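Local structure of protein F2 like fibronectin-binding protein (Streptococcus pneumoniae, 5A0N) at residues N38-T43 and H47-N52; G23-L28 and F139-Q144. The protein probably serves as a surface adhesin of this Gram-positive pathogen, using an internal thioester in its N-terminal domain to attach covalently to host targets. All coordinates share one frame; numbering follows the deposited sequence. Where two conformers were deposited one is given.

From the N terminus, the chain first lays down G23-L28, carrying the short strand 25-26. Its partner, F139-Q144 on helix 132-152, arrives after 110 intervening residues, so contact 2 closes a long loop. Nested within that loop is contact 1, where N38-T43 and H47-N52 form a hairpin with three residues between them. The centres of the two contacts lie about 13 Å apart, and the contacts touch. L39 N lies 2.9 Å from G23 O, a probable hydrogen bond, and L39 CD1 packs 3.4 Å from Q144 OE1. L39 thus joins the small hairpin sheet to G23-L28 and to the long helix of the helical insertion.

Contact 1. Residues N38-T43 and H47-N52; sequences NLTVIT and HENSDN
V41 meets S50 and D51 through both its backbone N and its carbonyl O. V41 N donates to D51 O at 3.0 Å, almost straight (169° at the hydrogen). V41 O takes S50 N at 2.8 Å and a weak second bond from D51 N at 3.3 Å. Toward the turn, T43 N reaches E48 O at 2.8 Å. T43 OG1 also accepts E48 N at 3.0 Å: chi1 of 62° sets the hydroxyl between its own backbone N and carbonyl carbon, facing the returning chain, and T46 OG1 bonds to it as well.

Beside these bonds, in the N49 conformer given, two methyls converge on one amide oxygen, N49 OD1 lying 3.3 Å from T40 CG2 and 3.4 Å from I42 CG2. I42 CD1 rests on H47 CB at 4.0 Å. Near the other end, a water links N38 ND2 to N52 O.

Further out, D51 anchors the returning strand: its carboxylate makes salt bridges to R196 and R215 and a hydrogen bond to Y198 OH, which also bonds S50 OG. Strand 41-43 pairs on its other side with strand 19-21. With two residues, S50 and D51, facing the single V41, and the register slipping by one before I42, this is a classic beta bulge in a hairpin of central strand 41-43 and outer strand 49-51 in a three-stranded antiparallel sheet.

Contact 2. Residues G23-L28 and F139-Q144; sequences GQIEKL and FHQVIQ
Q24 reaches across to Q144 and Q141 by van der Waals contact, its amide nitrogen meeting methylene carbons. NE2 of Q24 lies 3.8 Å from CG of Q144 and 4.3 Å from CG of Q141, one helical turn apart. Q24 can span the gap because its chain is fully stretched: chi1 of -171° puts CG anti to the backbone N, and the next torsion is trans too. The backbones stay well separated, with Q24 CA 8.4 Å from Q141 CA. Q144 instead bends at its second torsion (68°), and its amide plane stands 72° from that of Q24. A further touch is I25 CD1 against Q141 NE2 at 4.1 Å, methyl to amide nitrogen.

The helix is continuous here, Q144 N bonding H140 O at 2.8 Å, and this part of it falls in the range of the helical insertion found in pilus-presented adhesins; the contact therefore joins the insertion to strand 25-26 of the small two-stranded sheet with 35-36.

Hydrogen bonds position the three amides from outside the pair. Q24 NE2 is bonded to Y36 OH, to which H140 ND1 also bonds, while Q141 OE1 takes Q172 NE2. Q144 OE1 accepts N of C56, the chain's single cysteine and hence probably the thioester cysteine, so the helix may help set that backbone.

Aromatic and ligand contacts flank the junction: the H140 ring stacks on F55, and I25 N bonds a sulfonate oxygen of a MES molecule, probably from the crystallisation liquor.

Contact 1. Residues N38-T43 and H47-N52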
ATOM      1  N   ASN A  38      -6.534  -3.130   4.145  1.00  5.83           N
ATOM      2  CA  ASN A  38      -6.010  -2.613   2.882  1.00  5.84           C
ATOM      3  C   ASN A  38      -5.485  -1.193   2.958  1.00  6.55           C
ATOM      4  O   ASN A  38      -5.316  -0.544   1.934  1.00  6.55           O
ATOM      5  CB  ASN A  38      -7.022  -2.752   1.773  1.00  6.73           C
ATOM      6  CG  ASN A  38      -7.215  -4.176   1.311  1.00  8.03           C
ATOM      7  OD1 ASN A  38      -6.554  -5.116   1.733  1.00  8.49           O
ATOM      8  ND2 ASN A  38      -8.123  -4.348   0.371  1.00 14.62           N
ATOM      9  N   LEU A  39      -5.237  -0.703   4.171  1.00  6.10           N
ATOM     10  CA  LEU A  39      -4.828   0.687   4.376  1.00  7.00           C
ATOM     11  C   LEU A  39      -5.774   1.676   3.725  1.00  7.11           C
ATOM     12  O   LEU A  39      -5.385   2.758   3.323  1.00  8.63           O
ATOM     13  CB  LEU A  39      -3.355   0.914   4.018  1.00  6.93           C
ATOM     14  CG  LEU A  39      -2.366   0.268   4.983  1.00  7.57           C
ATOM     15  CD1 LEU A  39      -1.021  -0.055   4.299  1.00  7.77           C
ATOM     16  CD2 LEU A  39      -2.157   1.130   6.240  1.00  8.51           C
ATOM     17  N   THR A  40      -7.058   1.308   3.683  1.00  6.30           N
ATOM     18  CA  THR A  40      -8.066   2.248   3.195  1.00  6.63           C
ATOM     19  C   THR A  40      -7.894   3.599   3.856  1.00  6.87           C
ATOM     20  O   THR A  40      -7.710   3.680   5.078  1.00  7.75           O
ATOM     21  CB  THR A  40      -9.475   1.708   3.488  1.00  7.54           C
ATOM     22  OG1 THR A  40      -9.627   0.448   2.818  1.00  7.57           O
ATOM     23  CG2 THR A  40     -10.578   2.647   3.088  1.00  9.35           C
ATOM     24  N   VAL A  41      -8.014   4.671   3.069  1.00  6.98           N
ATOM     25  CA  VAL A  41      -7.861   6.027   3.569  1.00  7.15           C
ATOM     26  C   VAL A  41      -9.238   6.680   3.524  1.00  7.19           C
ATOM     27  O   VAL A  41      -9.983   6.527   2.536  1.00  7.86           O
ATOM     28  CB  VAL A  41      -6.822   6.824   2.756  1.00  7.73           C
ATOM     29  CG1 VAL A  41      -6.626   8.181   3.375  1.00  8.14           C
ATOM     30  CG2 VAL A  41      -5.497   6.052   2.686  1.00  8.82           C
ATOM     31  N   ILE A  42      -9.565   7.386   4.610  1.00  7.15           N
ATOM     32  CA  ILE A  42     -10.856   8.038   4.805  1.00  7.71           C
ATOM     33  C   ILE A  42     -10.667   9.520   5.137  1.00  7.53           C
ATOM     34  O   ILE A  42      -9.668   9.917   5.714  1.00  8.20           O
ATOM     35  CB  ILE A  42     -11.692   7.308   5.874  1.00  9.34           C
ATOM     36  CG1 ILE A  42     -11.013   7.372   7.259  1.00 10.38           C
ATOM     37  CG2 ILE A  42     -12.005   5.876   5.475  1.00 10.85           C
ATOM     38  CD1 ILE A  42     -11.937   6.923   8.394  1.00 10.85           C
ATOM     39  N   THR A  43     -11.687  10.308   4.822  1.00  8.22           N
ATOM     40  CA  THR A  43     -11.696  11.703   5.192  1.00  9.04           C
ATOM     41  C   THR A  43     -11.819  11.829   6.713  1.00  9.24           C
ATOM     42  O   THR A  43     -12.510  11.040   7.377  1.00 11.60           O
ATOM     43  CB  THR A  43     -12.838  12.456   4.533  1.00  9.68           C
ATOM     44  OG1 THR A  43     -14.065  11.883   5.001  1.00 10.31           O
ATOM     45  CG2 THR A  43     -12.742  12.385   3.006  1.00  9.30           C
ATOM     46  N   HIS A  47     -15.552  10.597   7.180  1.00 10.10           N
ATOM     47  CA  HIS A  47     -15.134   9.190   7.215  1.00 10.67           C
ATOM     48  C   HIS A  47     -15.530   8.469   5.926  1.00 11.39           C
ATOM     49  O   HIS A  47     -15.851   7.272   5.928  1.00 15.68           O
ATOM     50  CB  HIS A  47     -15.626   8.419   8.450  1.00 13.57           C
ATOM     51  CG  HIS A  47     -15.281   9.067   9.750  1.00 14.37           C
ATOM     52  ND1 HIS A  47     -15.710   8.561  10.955  1.00 17.72           N
ATOM     53  CD2 HIS A  47     -14.525  10.152  10.043  1.00 15.45           C
ATOM     54  CE1 HIS A  47     -15.262   9.321  11.930  1.00 18.78           C
ATOM     55  NE2 HIS A  47     -14.543  10.293  11.409  1.00 18.17           N
ATOM     56  N   GLU A  48     -15.560   9.234   4.832  1.00 10.52           N
ATOM     57  CA  GLU A  48     -15.804   8.737   3.450  0.50 10.72           C
ATOM     58  C   GLU A  48     -14.462   8.201   2.936  1.00  9.93           C
ATOM     59  O   GLU A  48     -13.447   8.884   3.093  1.00 11.14           O
ATOM     60  CB  GLU A  48     -16.232   9.903   2.505  0.50 11.40           C
ATOM     61  CG  GLU A  48     -17.661  10.431   2.620  0.50 11.15           C
ATOM     62  CD  GLU A  48     -17.866  11.703   1.800  0.50 11.60           C
ATOM     63  OE1 GLU A  48     -17.379  11.765   0.650  0.50 17.44           O
ATOM     64  OE2 GLU A  48     -18.506  12.649   2.282  0.50 15.77           O
ATOM     65  N   ASN A  49     -14.437   7.040   2.297  0.50  9.36           N
ATOM     66  CA  ASN A  49     -13.173   6.671   1.682  0.50  9.06           C
ATOM     67  C   ASN A  49     -12.753   7.726   0.693  0.50  9.09           C
ATOM     68  O   ASN A  49     -13.536   8.183  -0.137  0.50 10.00           O
ATOM     69  CB  ASN A  49     -13.247   5.401   0.884  0.50  9.30           C
ATOM     70  CG  ASN A  49     -13.396   4.185   1.715  0.50  8.66           C
ATOM     71  OD1 ASN A  49     -13.501   4.229   2.957  0.50  8.62           O
ATOM     72  ND2 ASN A  49     -13.398   3.049   1.021  0.50  9.12           N
ATOM     73  N   SER A  50     -11.474   8.043   0.766  1.00  8.89           N
ATOM     74  CA  SER A  50     -10.776   8.889  -0.221  1.00  8.10           C
ATOM     75  C   SER A  50     -10.006   8.015  -1.203  1.00  7.75           C
ATOM     76  O   SER A  50      -9.870   8.371  -2.360  1.00  9.36           O
ATOM     77  CB  SER A  50      -9.862   9.879   0.466  1.00  9.73           C
ATOM     78  OG  SER A  50      -8.874   9.236   1.254  1.00  9.27           O
ATOM     79  N   ASP A  51      -9.515   6.867  -0.743  1.00  7.69           N
ATOM     80  CA  ASP A  51      -8.828   5.876  -1.592  1.00  7.43           C
ATOM     81  C   ASP A  51      -9.126   4.508  -0.991  1.00  7.31           C
ATOM     82  O   ASP A  51      -9.022   4.310   0.219  1.00  8.70           O
ATOM     83  CB  ASP A  51      -7.323   6.150  -1.704  1.00  7.99           C
ATOM     84  CG  ASP A  51      -7.029   7.250  -2.694  1.00  9.13           C
ATOM     85  OD1 ASP A  51      -7.227   6.971  -3.904  1.00  9.46           O
ATOM     86  OD2 ASP A  51      -6.623   8.363  -2.277  1.00 10.46           O
ATOM     87  N   ASN A  52      -9.604   3.603  -1.838  1.00  7.47           N
ATOM     88  CA  ASN A  52     -10.075   2.312  -1.329  1.00  7.84           C
ATOM     89  C   ASN A  52      -8.973   1.476  -0.725  1.00  7.05           C
ATOM     90  O   ASN A  52      -9.263   0.600   0.095  1.00  7.44           O
ATOM     91  CB  ASN A  52     -10.703   1.468  -2.433  1.00  8.64           C
ATOM     92  CG  ASN A  52     -12.056   1.968  -2.900  1.00 10.14           C
ATOM     93  OD1 ASN A  52     -12.701   2.802  -2.272  1.00 12.69           O
ATOM     94  ND2 ASN A  52     -12.512   1.388  -4.001  1.00 12.68           N
TER
HETATM   95  O   HOH W   1      -9.879  -2.053  -0.417  1.00 14.37           O

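Contact 2. Residues G23-L28 and F139-Q144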
ATOM      1  N   GLY A  23      -5.781   1.132   8.430  1.00  6.83           N
ATOM      2  CA  GLY A  23      -4.659   0.305   8.782  1.00  7.17           C
ATOM      3  C   GLY A  23      -4.476  -0.913   7.934  1.00  7.64           C
ATOM      4  O   GLY A  23      -5.252  -1.169   7.007  1.00  7.64           O
ATOM      5  N   GLN A  24      -3.443  -1.678   8.267  1.00  7.25           N
ATOM      6  CA  GLN A  24      -3.148  -2.933   7.579  1.00  7.80           C
ATOM      7  C   GLN A  24      -3.936  -4.037   8.310  1.00  7.28           C
ATOM      8  O   GLN A  24      -5.112  -4.253   7.975  1.00  9.33           O
ATOM      9  CB  GLN A  24      -1.647  -3.178   7.466  1.00  8.71           C
ATOM     10  CG  GLN A  24      -1.374  -4.359   6.554  1.00  9.38           C
ATOM     11  CD  GLN A  24       0.059  -4.808   6.470  1.00  8.58           C
ATOM     12  OE1 GLN A  24       0.890  -4.455   7.299  1.00 11.77           O
ATOM     13  NE2 GLN A  24       0.354  -5.580   5.412  1.00  8.51           N
ATOM     14  N   ILE A  25      -3.361  -4.711   9.305  1.00  6.59           N
ATOM     15  CA  ILE A  25      -4.162  -5.629  10.118  1.00  6.69           C
ATOM     16  C   ILE A  25      -4.477  -4.884  11.413  1.00  6.27           C
ATOM     17  O   ILE A  25      -3.583  -4.615  12.225  1.00  6.41           O
ATOM     18  CB  ILE A  25      -3.481  -6.966  10.423  1.00  7.34           C
ATOM     19  CG1 ILE A  25      -3.128  -7.681   9.136  1.00  9.35           C
ATOM     20  CG2 ILE A  25      -4.395  -7.856  11.280  1.00  8.09           C
ATOM     21  CD1 ILE A  25      -2.420  -9.014   9.321  1.00 10.22           C
ATOM     22  N   GLU A  26      -5.735  -4.429  11.534  1.00  5.93           N
ATOM     23  CA  GLU A  26      -6.141  -3.623  12.696  1.00  6.18           C
ATOM     24  C   GLU A  26      -7.595  -3.925  13.004  1.00  5.98           C
ATOM     25  O   GLU A  26      -8.395  -4.262  12.139  1.00  6.26           O
ATOM     26  CB  GLU A  26      -6.009  -2.126  12.467  1.00  6.75           C
ATOM     27  CG  GLU A  26      -4.615  -1.599  12.148  1.00  7.14           C
ATOM     28  CD  GLU A  26      -3.635  -1.639  13.278  1.00  7.64           C
ATOM     29  OE1 GLU A  26      -4.030  -1.868  14.440  1.00  8.48           O
ATOM     30  OE2 GLU A  26      -2.446  -1.389  13.023  1.00  7.91           O
ATOM     31  N   LYS A  27      -7.948  -3.728  14.260  1.00  6.15           N
ATOM     32  CA  LYS A  27      -9.347  -3.694  14.671  1.00  6.33           C
ATOM     33  C   LYS A  27      -9.986  -2.386  14.246  1.00  6.39           C
ATOM     34  O   LYS A  27      -9.383  -1.312  14.398  1.00  7.05           O
ATOM     35  CB  LYS A  27      -9.423  -3.815  16.182  1.00  6.90           C
ATOM     36  CG  LYS A  27      -8.870  -5.087  16.767  1.00  6.90           C
ATOM     37  CD  LYS A  27      -8.985  -5.096  18.278  1.00  6.86           C
ATOM     38  CE  LYS A  27      -8.439  -6.344  18.917  1.00  7.78           C
ATOM     39  NZ  LYS A  27      -8.596  -6.264  20.402  1.00  7.48           N
ATOM     40  N   LEU A  28     -11.205  -2.456  13.720  0.50  6.70           N
ATOM     41  CA  LEU A  28     -12.040  -1.257  13.618  0.50  6.87           C
ATOM     42  C   LEU A  28     -12.666  -0.919  14.964  0.50  6.47           C
ATOM     43  O   LEU A  28     -12.863   0.253  15.269  0.50  7.62           O
ATOM     44  CB  LEU A  28     -13.108  -1.348  12.532  0.50  7.74           C
ATOM     45  CG  LEU A  28     -12.662  -0.871  11.146  0.50  9.04           C
ATOM     46  CD1 LEU A  28     -11.520  -1.731  10.624  0.50 11.05           C
ATOM     47  CD2 LEU A  28     -13.845  -0.869  10.177  0.50  8.36           C
ATOM     48  N   PHE A 139      -4.044 -10.579  -1.739  1.00  7.68           N
ATOM     49  CA  PHE A 139      -3.145 -10.040  -2.776  1.00  7.68           C
ATOM     50  C   PHE A 139      -2.582  -8.686  -2.346  1.00  7.15           C
ATOM     51  O   PHE A 139      -1.438  -8.371  -2.639  1.00  7.89           O
ATOM     52  CB  PHE A 139      -3.855  -9.934  -4.125  1.00  8.56           C
ATOM     53  CG  PHE A 139      -2.949  -9.633  -5.303  1.00  9.04           C
ATOM     54  CD1 PHE A 139      -1.772 -10.345  -5.521  1.00 10.12           C
ATOM     55  CD2 PHE A 139      -3.309  -8.670  -6.242  1.00 11.39           C
ATOM     56  CE1 PHE A 139      -0.989 -10.097  -6.636  1.00 11.97           C
ATOM     57  CE2 PHE A 139      -2.513  -8.437  -7.353  1.00 13.22           C
ATOM     58  CZ  PHE A 139      -1.371  -9.152  -7.539  1.00 12.18           C
ATOM     59  N   HIS A 140      -3.402  -7.861  -1.670  1.00  7.56           N
ATOM     60  CA  HIS A 140      -2.872  -6.604  -1.127  1.00  6.70           C
ATOM     61  C   HIS A 140      -1.644  -6.907  -0.266  1.00  6.95           C
ATOM     62  O   HIS A 140      -0.612  -6.244  -0.377  1.00  7.31           O
ATOM     63  CB  HIS A 140      -3.938  -5.872  -0.300  1.00  7.01           C
ATOM     64  CG  HIS A 140      -3.469  -4.549   0.200  1.00  6.61           C
ATOM     65  ND1 HIS A 140      -2.664  -4.406   1.302  1.00  7.38           N
ATOM     66  CD2 HIS A 140      -3.692  -3.298  -0.279  1.00  7.79           C
ATOM     67  CE1 HIS A 140      -2.405  -3.125   1.479  1.00  8.02           C
ATOM     68  NE2 HIS A 140      -3.007  -2.431   0.534  1.00  8.26           N
ATOM     69  N   GLN A 141      -1.758  -7.913   0.601  1.00  6.87           N
ATOM     70  CA  GLN A 141      -0.698  -8.182   1.553  1.00  6.74           C
ATOM     71  C   GLN A 141       0.601  -8.594   0.837  1.00  6.73           C
ATOM     72  O   GLN A 141       1.671  -8.140   1.229  1.00  7.35           O
ATOM     73  CB  GLN A 141      -1.141  -9.251   2.541  1.00  8.04           C
ATOM     74  CG  GLN A 141      -0.134  -9.506   3.638  1.00  9.05           C
ATOM     75  CD  GLN A 141      -0.603 -10.499   4.661  1.00 11.04           C
ATOM     76  OE1 GLN A 141      -1.240 -11.491   4.318  1.00 14.42           O
ATOM     77  NE2 GLN A 141      -0.367 -10.188   5.942  1.00 11.17           N
ATOM     78  N   VAL A 142       0.541  -9.467  -0.178  0.50  6.76           N
ATOM     79  CA  VAL A 142       1.805  -9.829  -0.864  0.50  7.07           C
ATOM     80  C   VAL A 142       2.377  -8.679  -1.667  0.50  6.98           C
ATOM     81  O   VAL A 142       3.596  -8.493  -1.694  0.50  7.39           O
ATOM     82  CB  VAL A 142       1.737 -11.112  -1.717  0.50  7.57           C
ATOM     83  CG1 VAL A 142       1.625 -12.312  -0.805  0.50  9.72           C
ATOM     84  CG2 VAL A 142       0.619 -11.064  -2.760  0.50  7.05           C
ATOM     85  N   ILE A 143       1.528  -7.888  -2.303  1.00  6.75           N
ATOM     86  CA  ILE A 143       2.009  -6.679  -2.970  1.00  6.80           C
ATOM     87  C   ILE A 143       2.702  -5.760  -1.952  1.00  6.82           C
ATOM     88  O   ILE A 143       3.779  -5.206  -2.230  1.00  7.18           O
ATOM     89  CB  ILE A 143       0.867  -5.953  -3.708  1.00  7.11           C
ATOM     90  CG1 ILE A 143       0.395  -6.776  -4.908  1.00  8.12           C
ATOM     91  CG2 ILE A 143       1.289  -4.550  -4.094  1.00  7.68           C
ATOM     92  CD1 ILE A 143       1.319  -6.748  -6.123  1.00  8.97           C
ATOM     93  N   GLN A 144       2.117  -5.605  -0.768  1.00  6.31           N
ATOM     94  CA  GLN A 144       2.702  -4.755   0.249  1.00  5.90           C
ATOM     95  C   GLN A 144       4.093  -5.238   0.655  1.00  6.09           C
ATOM     96  O   GLN A 144       4.997  -4.425   0.834  1.00  6.69           O
ATOM     97  CB  GLN A 144       1.779  -4.673   1.452  1.00  6.80           C
ATOM     98  CG  GLN A 144       2.340  -3.870   2.626  1.00  6.45           C
ATOM     99  CD  GLN A 144       2.449  -2.409   2.336  1.00  6.16           C
ATOM    100  OE1 GLN A 144       1.508  -1.640   2.591  1.00  6.83           O
ATOM    101  NE2 GLN A 144       3.616  -1.983   1.856  1.00  7.10           N
TER